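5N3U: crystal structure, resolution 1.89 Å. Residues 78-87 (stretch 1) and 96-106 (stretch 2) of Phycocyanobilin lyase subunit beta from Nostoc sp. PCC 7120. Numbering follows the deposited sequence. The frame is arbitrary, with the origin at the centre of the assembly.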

# COMPACT_ATOMS: atom_id res chain seq x y z
N ALA B 78 4.61 -6.38 7.91
CA ALA B 78 5.16 -7.72 8.27
C ALA B 78 6.23 -8.17 7.33
O ALA B 78 7.27 -8.70 7.72
CB ALA B 78 4.05 -8.71 8.25
N ARG B 79 6.01 -7.90 6.03
CA ARG B 79 6.91 -8.32 5.00
C ARG B 79 8.29 -7.70 5.15
O ARG B 79 9.31 -8.35 4.87
CB ARG B 79 6.26 -8.03 3.63
CG ARG B 79 7.04 -8.52 2.47
CD ARG B 79 6.16 -8.64 1.20
NE ARG B 79 5.74 -7.35 0.65
CZ ARG B 79 4.53 -6.77 0.77
NH1 ARG B 79 4.34 -5.59 0.20
NH2 ARG B 79 3.52 -7.32 1.49
N ALA B 80 8.34 -6.45 5.61
CA ALA B 80 9.54 -5.75 5.75
C ALA B 80 10.40 -6.46 6.81
O ALA B 80 11.58 -6.51 6.69
CB ALA B 80 9.26 -4.35 6.22
N TYR B 81 9.77 -6.98 7.86
CA TYR B 81 10.46 -7.73 8.91
C TYR B 81 10.98 -9.03 8.38
O TYR B 81 12.11 -9.41 8.71
CB TYR B 81 9.56 -8.01 10.13
CG TYR B 81 9.39 -6.79 10.99
CD1 TYR B 81 10.47 -6.32 11.76
CD2 TYR B 81 8.17 -6.12 11.08
CE1 TYR B 81 10.33 -5.19 12.57
CE2 TYR B 81 8.00 -4.98 11.89
CZ TYR B 81 9.10 -4.51 12.61
OH TYR B 81 8.95 -3.41 13.46
N SER B 82 10.22 -9.74 7.55
CA SER B 82 10.74 -10.96 6.93
C SER B 82 12.00 -10.67 6.15
O SER B 82 13.01 -11.36 6.26
CB SER B 82 9.74 -11.64 6.04
OG SER B 82 8.69 -12.16 6.78
N ILE B 83 11.94 -9.65 5.32
CA ILE B 83 13.05 -9.30 4.48
C ILE B 83 14.24 -8.85 5.31
O ILE B 83 15.38 -9.16 4.99
CB ILE B 83 12.66 -8.23 3.49
CG1 ILE B 83 11.49 -8.72 2.60
CG2 ILE B 83 13.90 -7.86 2.68
CD1 ILE B 83 11.78 -9.96 1.82
N ARG B 84 14.00 -8.04 6.34
CA ARG B 84 15.07 -7.60 7.20
C ARG B 84 15.79 -8.80 7.92
O ARG B 84 17.00 -8.82 8.10
CB ARG B 84 14.58 -6.56 8.20
CG ARG B 84 15.72 -5.80 8.91
CD ARG B 84 15.27 -4.54 9.66
NE ARG B 84 14.25 -3.77 8.91
CZ ARG B 84 12.94 -3.71 9.15
NH1 ARG B 84 12.37 -4.41 10.10
NH2 ARG B 84 12.16 -2.94 8.38
N THR B 85 15.01 -9.76 8.34
CA THR B 85 15.47 -10.90 9.02
C THR B 85 16.27 -11.77 8.09
O THR B 85 17.41 -12.18 8.43
CB THR B 85 14.30 -11.67 9.56
OG1 THR B 85 13.56 -10.83 10.43
CG2 THR B 85 14.74 -12.86 10.31
N LEU B 86 15.77 -12.03 6.90
CA LEU B 86 16.59 -12.70 5.88
C LEU B 86 17.86 -12.00 5.55
O LEU B 86 18.91 -12.65 5.40
CB LEU B 86 15.78 -12.88 4.57
CG LEU B 86 14.73 -13.89 4.64
CD1 LEU B 86 13.63 -13.67 3.60
CD2 LEU B 86 15.33 -15.29 4.63
N ALA B 87 17.82 -10.66 5.45
CA ALA B 87 19.00 -9.90 5.14
C ALA B 87 20.02 -10.06 6.31
O ALA B 87 21.18 -10.26 6.06
CB ALA B 87 18.69 -8.39 4.97
N ASP B 96 16.89 -14.60 -4.52
CA ASP B 96 15.74 -14.33 -5.44
C ASP B 96 14.58 -13.62 -4.75
O ASP B 96 13.99 -12.76 -5.33
CB ASP B 96 15.26 -15.64 -6.08
CG ASP B 96 16.33 -16.27 -7.05
OD1 ASP B 96 17.24 -15.57 -7.65
OD2 ASP B 96 16.25 -17.49 -7.23
N VAL B 97 14.28 -13.98 -3.50
CA VAL B 97 13.31 -13.21 -2.74
C VAL B 97 13.73 -11.76 -2.58
O VAL B 97 12.91 -10.84 -2.68
CB VAL B 97 12.97 -13.86 -1.37
CG1 VAL B 97 12.33 -12.94 -0.36
CG2 VAL B 97 12.05 -15.04 -1.64
N LEU B 98 14.97 -11.52 -2.22
CA LEU B 98 15.42 -10.18 -2.05
C LEU B 98 15.40 -9.37 -3.32
O LEU B 98 15.08 -8.18 -3.34
CB LEU B 98 16.81 -10.13 -1.44
CG LEU B 98 16.96 -10.10 0.04
CD1 LEU B 98 15.97 -10.90 0.80
CD2 LEU B 98 18.40 -10.40 0.44
N ILE B 99 15.72 -10.02 -4.42
CA ILE B 99 15.65 -9.31 -5.73
C ILE B 99 14.24 -8.91 -6.09
O ILE B 99 13.93 -7.74 -6.45
CB ILE B 99 16.21 -10.18 -6.82
CG1 ILE B 99 17.70 -10.20 -6.69
CG2 ILE B 99 15.81 -9.67 -8.18
CD1 ILE B 99 18.35 -11.15 -7.70
N ASP B 100 13.30 -9.81 -5.82
CA ASP B 100 11.93 -9.48 -6.06
C ASP B 100 11.43 -8.36 -5.24
O ASP B 100 10.72 -7.50 -5.73
CB ASP B 100 11.04 -10.69 -5.69
CG ASP B 100 10.92 -11.61 -6.80
OD1 ASP B 100 11.29 -11.20 -7.92
OD2 ASP B 100 10.47 -12.77 -6.61
N ALA B 101 11.75 -8.37 -3.97
CA ALA B 101 11.40 -7.34 -3.07
C ALA B 101 12.00 -6.03 -3.42
O ALA B 101 11.31 -5.04 -3.47
CB ALA B 101 11.86 -7.71 -1.68
N ALA B 102 13.27 -5.99 -3.73
CA ALA B 102 13.90 -4.76 -4.13
C ALA B 102 13.36 -4.19 -5.43
O ALA B 102 13.18 -2.99 -5.55
CB ALA B 102 15.37 -4.97 -4.25
N ALA B 103 13.13 -5.04 -6.41
CA ALA B 103 12.75 -4.61 -7.76
C ALA B 103 11.27 -4.37 -7.99
O ALA B 103 10.92 -3.49 -8.81
CB ALA B 103 13.26 -5.65 -8.79
N THR B 104 10.36 -5.14 -7.35
CA THR B 104 8.96 -5.09 -7.71
C THR B 104 8.00 -4.82 -6.57
O THR B 104 6.83 -4.57 -6.82
CB THR B 104 8.51 -6.33 -8.45
OG1 THR B 104 8.71 -7.49 -7.63
CG2 THR B 104 9.36 -6.53 -9.79
N ASP B 105 8.45 -4.84 -5.34
CA ASP B 105 7.57 -4.46 -4.24
C ASP B 105 7.25 -2.99 -4.31
O ASP B 105 8.03 -2.23 -4.89
CB ASP B 105 8.24 -4.80 -2.87
CG ASP B 105 7.16 -5.16 -1.83
OD1 ASP B 105 6.40 -4.27 -1.41
OD2 ASP B 105 7.06 -6.35 -1.45
N PHE B 106 6.09 -2.56 -3.83
CA PHE B 106 5.77 -1.15 -3.80
C PHE B 106 6.16 -0.51 -2.47
O PHE B 106 6.39 0.66 -2.44
CB PHE B 106 4.30 -0.88 -4.02
CG PHE B 106 3.87 -0.96 -5.44
CD1 PHE B 106 4.05 0.14 -6.32
CD2 PHE B 106 3.31 -2.13 -5.94
CE1 PHE B 106 3.68 0.05 -7.66
CE2 PHE B 106 2.91 -2.21 -7.27
CZ PHE B 106 3.11 -1.12 -8.13

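The strongest link between the two stretches is a bidentate salt bridge between Arg79 and Asp105. Arg79 NE donates to Asp105 OD2 at 2.7 Å, and Arg79 NH1 donates to Asp105 OD1 at 2.9 Å, the latter nearly linear with an N-H...O angle of 174° against 148° for the former. The carboxylate meets the edge of the guanidinium, with OD2 close to its plane, so two N-H groups engage two oxygens at once. The arginine reaches its partner through a side chain that is extended at chi1 and chi2 (both t) and turns at chi3 (p). Asp105 lies in the loop beyond the second helix, and its CA-to-CB bond points toward the first. Both residues are bound further: Arg79 NH1 and NH2 form hydrogen bonds elsewhere in the structure, and Asp105 OD1 one to a residue just outside the stretches.

Away from this charged pair, the contact is apolar and centres on Ile83. The CA-to-CB bond of Ile83 points sideways, but the end of its side chain comes nearer, and with chi1 and chi2 both m its CD1 lies 3.7 Å from Val97 CG1 and 4.2 Å from Ala101 CB. Ile83 also packs on Leu98, its CG2 coming within 4.1 Å of Leu98 CD1. The CA-to-CB bond of Leu98 is likewise sideways, and the end of its side chain comes nearer to the first helix. The CA atoms of Ile83 and Leu98, 7.0 Å apart, mark the closest backbone register. One helical turn further on, Leu86 adds to the packing, with CD1 4.2 Å from Val97 CG1 and CB 4.3 Å from Leu98 CD1. Val97 and Leu98 thus each touch both Ile83 and Leu86.

The helix axes approach to 10.8 Å, with 134° between their N-to-C directions. They therefore run in broadly opposing senses but cross obliquely, and the contact remains compact, burying 300 Å² summed over both sides.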